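Local coordinates for enoyl-CoA hydratase (Mycobacterium tuberculosis, PDB 5KJP), which probably catalyses the reversible hydration of 2-enoyl-CoA thioesters to 3-hydroxyacyl-CoA in fatty acid metabolism, as a member of the crotonase superfamily, at residues A[152-157]-A[161-166]; A[49-54]-A[94-99]. One frame throughout, in Å; residues are numbered along the deposited sequence.

Interaction 1. Residues A[152-157]-A[161-166]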
ATOM      1  N   LEU A 152       4.796   7.158  10.704  1.00 16.70           N
ATOM      2  CA  LEU A 152       3.847   6.080  10.956  1.00 17.69           C
ATOM      3  C   LEU A 152       2.745   6.028   9.905  1.00 18.07           C
ATOM      4  O   LEU A 152       2.166   4.971   9.661  1.00 23.43           O
ATOM      5  CB  LEU A 152       3.221   6.231  12.347  1.00 15.35           C
ATOM      6  CG  LEU A 152       4.197   6.252  13.520  1.00 17.34           C
ATOM      7  CD1 LEU A 152       3.454   6.490  14.832  1.00 18.07           C
ATOM      8  CD2 LEU A 152       5.016   4.958  13.575  1.00 21.73           C
ATOM      9  N   ARG A 153       2.455   7.164   9.280  1.00 15.51           N
ATOM     10  CA  ARG A 153       1.328   7.231   8.355  1.00 14.35           C
ATOM     11  C   ARG A 153       1.717   7.371   6.881  1.00 15.58           C
ATOM     12  O   ARG A 153       1.059   6.790   6.020  1.00 16.37           O
ATOM     13  CB  ARG A 153       0.402   8.383   8.754  1.00 14.02           C
ATOM     14  CG  ARG A 153      -0.322   8.116  10.070  1.00 16.50           C
ATOM     15  CD  ARG A 153      -1.106   9.324  10.575  1.00 14.18           C
ATOM     16  NE  ARG A 153      -1.853   8.962  11.780  1.00 18.92           N
ATOM     17  CZ  ARG A 153      -1.883   9.680  12.898  1.00 19.40           C
ATOM     18  NH1 ARG A 153      -1.210  10.819  12.978  1.00 17.21           N
ATOM     19  NH2 ARG A 153      -2.590   9.253  13.938  1.00 18.36           N
ATOM     20  N   LEU A 154       2.768   8.132   6.579  1.00 11.99           N
ATOM     21  CA  LEU A 154       3.152   8.319   5.180  1.00 12.23           C
ATOM     22  C   LEU A 154       3.394   7.000   4.429  1.00 11.44           C
ATOM     23  O   LEU A 154       2.906   6.859   3.310  1.00 12.95           O
ATOM     24  CB  LEU A 154       4.389   9.216   5.061  1.00 10.89           C
ATOM     25  CG  LEU A 154       4.672   9.719   3.642  1.00 10.01           C
ATOM     26  CD1 LEU A 154       3.476  10.476   3.071  1.00 12.55           C
ATOM     27  CD2 LEU A 154       5.921  10.596   3.639  1.00 15.10           C
ATOM     28  N   PRO A 155       4.129   6.033   5.026  1.00 12.33           N
ATOM     29  CA  PRO A 155       4.316   4.770   4.295  1.00 13.43           C
ATOM     30  C   PRO A 155       3.023   3.984   4.089  1.00 17.42           C
ATOM     31  O   PRO A 155       3.011   3.018   3.331  1.00 23.01           O
ATOM     32  CB  PRO A 155       5.282   3.980   5.189  1.00 17.35           C
ATOM     33  CG  PRO A 155       5.951   5.011   6.049  1.00 18.83           C
ATOM     34  CD  PRO A 155       4.866   6.022   6.303  1.00 13.85           C
ATOM     35  N   GLU A 156       1.954   4.387   4.758  1.00 17.45           N
ATOM     36  CA  GLU A 156       0.672   3.720   4.588  1.00 24.53           C
ATOM     37  C   GLU A 156      -0.210   4.444   3.581  1.00 17.41           C
ATOM     38  O   GLU A 156      -1.237   3.911   3.165  1.00 21.66           O
ATOM     39  CB  GLU A 156      -0.064   3.612   5.921  1.00 35.58           C
ATOM     40  CG  GLU A 156       0.666   2.808   6.975  1.00 54.91           C
ATOM     41  CD  GLU A 156      -0.069   2.816   8.307  1.00 76.58           C
ATOM     42  OE1 GLU A 156      -1.046   3.583   8.442  1.00 82.85           O
ATOM     43  OE2 GLU A 156       0.327   2.051   9.209  1.00 76.63           O
ATOM     44  N   ARG A 157       0.185   5.652   3.191  1.00 15.64           N
ATOM     45  CA  ARG A 157      -0.619   6.468   2.286  0.55 13.50           C
ATOM     46  C   ARG A 157      -0.060   6.471   0.865  1.00 15.00           C
ATOM     47  O   ARG A 157      -0.808   6.602  -0.100  1.00 14.68           O
ATOM     48  CB  ARG A 157      -0.712   7.904   2.808  0.55 15.16           C
ATOM     49  CG  ARG A 157      -1.567   8.064   4.064  0.55 17.03           C
ATOM     50  CD  ARG A 157      -3.057   8.195   3.734  0.55 11.82           C
ATOM     51  NE  ARG A 157      -3.524   9.586   3.751  0.55 18.00           N
ATOM     52  CZ  ARG A 157      -3.791  10.277   4.860  0.55 18.76           C
ATOM     53  NH1 ARG A 157      -3.628   9.706   6.047  0.55 12.07           N
ATOM     54  NH2 ARG A 157      -4.214  11.541   4.782  0.55 10.28           N
ATOM     55  N   ALA A 161       8.482   2.814  -0.551  1.00 14.03           N
ATOM     56  CA  ALA A 161       9.822   3.274  -0.897  1.00 15.99           C
ATOM     57  C   ALA A 161       9.866   4.782  -1.120  1.00 14.98           C
ATOM     58  O   ALA A 161      10.896   5.414  -0.881  1.00 11.65           O
ATOM     59  CB  ALA A 161      10.330   2.549  -2.135  1.00 17.45           C
ATOM     60  N   ILE A 162       8.760   5.348  -1.603  1.00 13.09           N
ATOM     61  CA  ILE A 162       8.700   6.787  -1.824  1.00 12.00           C
ATOM     62  C   ILE A 162       8.589   7.487  -0.472  1.00 11.27           C
ATOM     63  O   ILE A 162       9.196   8.537  -0.252  1.00 13.18           O
ATOM     64  CB  ILE A 162       7.523   7.201  -2.736  1.00 12.92           C
ATOM     65  CG1 ILE A 162       7.503   6.364  -4.027  1.00 13.20           C
ATOM     66  CG2 ILE A 162       7.600   8.695  -3.051  1.00 14.31           C
ATOM     67  CD1 ILE A 162       8.817   6.380  -4.795  1.00 18.60           C
ATOM     68  N   ALA A 163       7.829   6.892   0.440  1.00 10.46           N
ATOM     69  CA  ALA A 163       7.752   7.415   1.800  1.00 10.32           C
ATOM     70  C   ALA A 163       9.136   7.389   2.467  1.00 14.05           C
ATOM     71  O   ALA A 163       9.545   8.367   3.088  1.00 11.43           O
ATOM     72  CB  ALA A 163       6.738   6.623   2.616  1.00 10.31           C
HETATM   73  N   MSE A 164       9.847   6.272   2.318  1.00 13.40           N
HETATM   74  CA  MSE A 164      11.233   6.150   2.786  1.00 13.97           C
HETATM   75  C   MSE A 164      12.117   7.249   2.196  1.00 15.38           C
HETATM   76  O   MSE A 164      12.868   7.920   2.918  1.00 12.90           O
HETATM   77  CB  MSE A 164      11.805   4.769   2.422  1.00 11.97           C
HETATM   78  CG  MSE A 164      13.240   4.511   2.907  1.00 13.40           C
HETATM   79 SE   MSE A 164      13.365   4.350   4.862  0.77 21.80          SE
HETATM   80  CE  MSE A 164      12.588   2.556   5.046  1.00 20.70           C
ATOM     81  N   GLU A 165      12.027   7.436   0.882  1.00 11.88           N
ATOM     82  CA  GLU A 165      12.849   8.427   0.192  1.00 11.72           C
ATOM     83  C   GLU A 165      12.598   9.825   0.742  1.00 12.69           C
ATOM     84  O   GLU A 165      13.539  10.567   1.058  1.00 12.24           O
ATOM     85  CB  GLU A 165      12.570   8.408  -1.311  1.00 13.47           C
ATOM     86  CG  GLU A 165      13.246   9.535  -2.068  1.00 16.04           C
ATOM     87  CD  GLU A 165      12.757   9.660  -3.506  1.00 23.04           C
ATOM     88  OE1 GLU A 165      12.033   8.758  -3.989  1.00 17.27           O
ATOM     89  OE2 GLU A 165      13.094  10.674  -4.151  1.00 25.00           O
ATOM     90  N   LEU A 166      11.325  10.180   0.870  1.00 11.04           N
ATOM     91  CA  LEU A 166      10.968  11.498   1.381  1.00 12.00           C
ATOM     92  C   LEU A 166      11.445  11.682   2.819  1.00 14.25           C
ATOM     93  O   LEU A 166      11.921  12.757   3.197  1.00 13.09           O
ATOM     94  CB  LEU A 166       9.457  11.706   1.281  1.00 10.78           C
ATOM     95  CG  LEU A 166       8.940  11.798  -0.155  1.00 13.04           C
ATOM     96  CD1 LEU A 166       7.411  11.728  -0.177  1.00 13.01           C
ATOM     97  CD2 LEU A 166       9.440  13.079  -0.837  1.00 14.38           C
TER
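The methyl group of Ala163 lies over one face of the Pro155 ring, displaced toward the N-CA side: Ala163 CB is 3.5 Å from Pro155 CA and 3.9 Å from Pro155 CG. Because only a methyl group stands between them, the two backbones come close, and the CA atoms of Pro155 and Ala163 are 5.0 Å apart. Leu154 meets the same methyl from beside the proline, its CG 3.9 Å from Ala163 CB. Its chain leaves with CG turned away from the backbone N (chi1 -167°), which carries the branch across to the other helix. There Leu154 CD2 runs past the backbone, 4.1 Å from Ala163 CA, and continues to Leu166, whose CD1 it meets at 4.3 Å in a looser contact of methyl ends. All of this is apolar; no hydrogen bond joins the segments. The arrangement is a short helical hairpin of the crotonase fold: helices 150-157 and 160-169 follow one another almost directly, and their segments run at 141° with axes 8.2 Å apart at the closest. Pro155 has no N-H to give to the preceding turn, and the helix is kinked here, with Glu156 N bonded to Arg153 O three residues back. Leu154 also packs on Leu122 of helix 116-123 and on Ile137, and is buried. On helix 160-169, Met164, a selenomethionine whose CB points away from 152-157, packs on Ile219 of the second subunit, while Ala161 O and Glu165 OE1 both accept hydrogen bonds from Asn185 ND2 of that subunit.

Interaction 2. Residues A[49-54]-A[94-99]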
ATOM      1  N   ASP A  49      -9.721  21.713  20.292  1.00 19.98           N
ATOM      2  CA  ASP A  49     -11.067  22.177  20.608  1.00 19.17           C
ATOM      3  C   ASP A  49     -12.012  21.998  19.420  1.00 23.13           C
ATOM      4  O   ASP A  49     -13.169  21.607  19.592  1.00 20.07           O
ATOM      5  CB  ASP A  49     -11.047  23.647  21.029  1.00 21.17           C
ATOM      6  CG  ASP A  49     -10.431  23.863  22.408  1.00 35.03           C
ATOM      7  OD1 ASP A  49     -10.276  22.884  23.175  1.00 29.36           O
ATOM      8  OD2 ASP A  49     -10.114  25.030  22.726  1.00 34.31           O
ATOM      9  N   ALA A  50     -11.518  22.291  18.219  1.00 22.87           N
ATOM     10  CA  ALA A  50     -12.318  22.158  17.002  1.00 18.82           C
ATOM     11  C   ALA A  50     -12.709  20.702  16.743  1.00 19.25           C
ATOM     12  O   ALA A  50     -13.845  20.410  16.363  1.00 17.18           O
ATOM     13  CB  ALA A  50     -11.559  22.727  15.804  1.00 15.79           C
HETATM   14  N   MSE A  51     -11.767  19.785  16.948  1.00 19.97           N
HETATM   15  CA  MSE A  51     -12.054  18.364  16.770  1.00 17.90           C
HETATM   16  C   MSE A  51     -13.059  17.877  17.819  1.00 20.31           C
HETATM   17  O   MSE A  51     -13.929  17.049  17.512  1.00 20.07           O
HETATM   18  CB  MSE A  51     -10.763  17.535  16.825  1.00 17.29           C
HETATM   19  CG  MSE A  51      -9.757  17.849  15.717  1.00 16.66           C
HETATM   20 SE   MSE A  51     -10.527  17.943  13.906  0.64 20.96          SE
HETATM   21  CE  MSE A  51      -9.070  18.933  13.049  1.00 19.03           C
ATOM     22  N   ASP A  52     -12.949  18.392  19.046  1.00 19.11           N
ATOM     23  CA  ASP A  52     -13.924  18.083  20.097  1.00 19.82           C
ATOM     24  C   ASP A  52     -15.302  18.577  19.691  1.00 25.37           C
ATOM     25  O   ASP A  52     -16.312  17.897  19.902  1.00 22.20           O
ATOM     26  CB  ASP A  52     -13.534  18.710  21.445  1.00 26.42           C
ATOM     27  CG  ASP A  52     -12.288  18.086  22.047  1.00 36.10           C
ATOM     28  OD1 ASP A  52     -11.869  17.007  21.581  1.00 35.45           O
ATOM     29  OD2 ASP A  52     -11.728  18.676  22.995  1.00 40.74           O
ATOM     30  N   GLN A  53     -15.340  19.768  19.103  1.00 22.93           N
ATOM     31  CA  GLN A  53     -16.599  20.351  18.662  1.00 23.23           C
ATOM     32  C   GLN A  53     -17.233  19.504  17.563  1.00 20.76           C
ATOM     33  O   GLN A  53     -18.429  19.201  17.611  1.00 20.64           O
ATOM     34  CB  GLN A  53     -16.387  21.776  18.162  1.00 25.20           C
ATOM     35  CG  GLN A  53     -17.662  22.455  17.687  1.00 23.57           C
ATOM     36  CD  GLN A  53     -17.411  23.864  17.182  1.00 27.54           C
ATOM     37  OE1 GLN A  53     -16.314  24.404  17.332  1.00 31.05           O
ATOM     38  NE2 GLN A  53     -18.424  24.464  16.568  1.00 25.36           N
ATOM     39  N   LEU A  54     -16.420  19.141  16.573  1.00 17.71           N
ATOM     40  CA  LEU A  54     -16.852  18.276  15.481  1.00 20.40           C
ATOM     41  C   LEU A  54     -17.502  17.002  16.001  1.00 18.11           C
ATOM     42  O   LEU A  54     -18.639  16.692  15.654  1.00 16.42           O
ATOM     43  CB  LEU A  54     -15.666  17.911  14.576  1.00 14.25           C
ATOM     44  CG  LEU A  54     -15.923  16.782  13.569  1.00 13.39           C
ATOM     45  CD1 LEU A  54     -16.949  17.210  12.507  1.00 16.18           C
ATOM     46  CD2 LEU A  54     -14.611  16.320  12.929  1.00 13.01           C
ATOM     47  N   LEU A  94       0.311  17.004  18.159  1.00 22.18           N
ATOM     48  CA  LEU A  94       0.318  18.314  17.537  1.00 19.28           C
ATOM     49  C   LEU A  94      -1.103  18.645  17.117  1.00 19.86           C
ATOM     50  O   LEU A  94      -1.528  18.318  16.009  1.00 21.88           O
ATOM     51  CB  LEU A  94       1.270  18.346  16.336  1.00 22.33           C
ATOM     52  CG  LEU A  94       1.653  19.724  15.790  1.00 27.23           C
ATOM     53  CD1 LEU A  94       2.542  20.463  16.784  1.00 22.68           C
ATOM     54  CD2 LEU A  94       2.328  19.608  14.420  1.00 25.35           C
ATOM     55  N   GLY A  95      -1.850  19.269  18.019  1.00 22.59           N
ATOM     56  CA  GLY A  95      -3.255  19.522  17.778  1.00 23.92           C
ATOM     57  C   GLY A  95      -4.095  18.268  17.951  1.00 28.61           C
ATOM     58  O   GLY A  95      -4.847  18.150  18.918  1.00 26.44           O
ATOM     59  N   PHE A  96      -3.957  17.326  17.020  1.00 17.42           N
ATOM     60  CA  PHE A  96      -4.774  16.119  17.027  1.00 16.49           C
ATOM     61  C   PHE A  96      -4.063  14.922  16.381  1.00 16.61           C
ATOM     62  O   PHE A  96      -4.691  13.901  16.111  1.00 17.97           O
ATOM     63  CB  PHE A  96      -6.103  16.382  16.305  1.00 18.88           C
ATOM     64  CG  PHE A  96      -5.938  16.768  14.856  1.00 19.05           C
ATOM     65  CD1 PHE A  96      -5.676  18.086  14.496  1.00 19.74           C
ATOM     66  CD2 PHE A  96      -6.023  15.808  13.855  1.00 15.24           C
ATOM     67  CE1 PHE A  96      -5.508  18.438  13.161  1.00 19.41           C
ATOM     68  CE2 PHE A  96      -5.857  16.153  12.520  1.00 13.33           C
ATOM     69  CZ  PHE A  96      -5.600  17.468  12.170  1.00 18.34           C
ATOM     70  N   THR A  97      -2.761  15.042  16.131  1.00 17.31           N
ATOM     71  CA  THR A  97      -2.025  13.972  15.453  1.00 17.66           C
ATOM     72  C   THR A  97      -2.058  12.636  16.194  1.00 17.52           C
ATOM     73  O   THR A  97      -1.966  11.583  15.569  1.00 19.88           O
ATOM     74  CB  THR A  97      -0.548  14.346  15.236  1.00 15.84           C
ATOM     75  OG1 THR A  97       0.011  14.814  16.469  1.00 16.89           O
ATOM     76  CG2 THR A  97      -0.415  15.424  14.161  1.00 18.27           C
ATOM     77  N   GLU A  98      -2.174  12.671  17.519  1.00 17.48           N
ATOM     78  CA  GLU A  98      -2.236  11.431  18.288  1.00 16.70           C
ATOM     79  C   GLU A  98      -3.654  11.142  18.768  1.00 25.40           C
ATOM     80  O   GLU A  98      -3.880  10.253  19.590  1.00 27.24           O
ATOM     81  CB  GLU A  98      -1.267  11.488  19.466  1.00 20.75           C
ATOM     82  CG  GLU A  98       0.174  11.598  19.007  1.00 21.63           C
ATOM     83  CD  GLU A  98       1.166  11.609  20.144  1.00 32.03           C
ATOM     84  OE1 GLU A  98       0.915  10.936  21.166  1.00 35.59           O
ATOM     85  OE2 GLU A  98       2.203  12.290  20.007  1.00 35.54           O
ATOM     86  N   ARG A  99      -4.608  11.898  18.237  1.00 18.29           N
ATOM     87  CA  ARG A  99      -6.011  11.708  18.583  1.00 22.73           C
ATOM     88  C   ARG A  99      -6.900  12.174  17.429  1.00 22.13           C
ATOM     89  O   ARG A  99      -7.613  13.172  17.552  1.00 21.69           O
ATOM     90  CB  ARG A  99      -6.348  12.469  19.871  1.00 22.59           C
ATOM     91  CG  ARG A  99      -7.750  12.229  20.415  1.00 29.56           C
ATOM     92  CD  ARG A  99      -8.099  13.240  21.495  1.00 38.44           C
ATOM     93  NE  ARG A  99      -9.517  13.195  21.843  1.00 52.48           N
ATOM     94  CZ  ARG A  99     -10.075  12.256  22.602  1.00 69.18           C
ATOM     95  NH1 ARG A  99      -9.338  11.272  23.105  1.00 71.10           N
ATOM     96  NH2 ARG A  99     -11.376  12.301  22.861  1.00 71.40           N
TER
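Segment 49-54 is helical, whereas 94-99 is an irregular loop closed by a type I beta turn from Phe96 to Arg99; the backbones stay well apart, with 7.6 Å between the CA atoms of Met51 and Phe96. Side chains bridge the gap. Met51, a selenomethionine, bends at chi2 (-47°) and sets its terminal methyl over one face of the Phe96 ring, displaced toward the rim. Met51 CE is 3.8 Å from the ring centroid, a CH-pi contact, and nearest to Phe96 CE1 at 3.6 Å. The selenium follows as a Met-aromatic contact, SE standing 4.8 Å from the same centroid. Further back, Met51 CG touches Phe96 CB at 4.0 Å, so the side chain meets the phenyl group at both its root and its ring. At the more open margin, Asp52 OD1 and Arg99 NE remain 4.5 Å apart, opposite charges near each other but beyond a salt bridge; Asp52 OD2 forms one with Arg92 NH2. Met51 rests on Ile28 of strand 25-30, both Met51 and Phe96 touch Leu105 of strand 105-109, and Phe96 reaches Leu120 and Ala123 of helix 116-123, so the pair joins helix 41-56 to the central sheet and helix 116-123.

How the interactions relate
Along the chain, interaction 2 is complete before interaction 1 begins, and their centres lie about 23 Å apart within one crotonase-family region. Interaction 2 is nearer the chain centre, about 10 Å from it, where helix 41-56 and the loop before strand 105-109 pack on the main sheet; interaction 1 lies about 17 Å out. A probable hydrogen bond links them directly, from Arg153 NH1 to Thr97 O at 2.8 Å. Helix 116-123 is a shared neighbour, with Thr97 touching its Leu120 and Arg153 its Leu122. Both segment pairs also border the second subunit of the three-chain assembly, Glu98 packing on its Phe231.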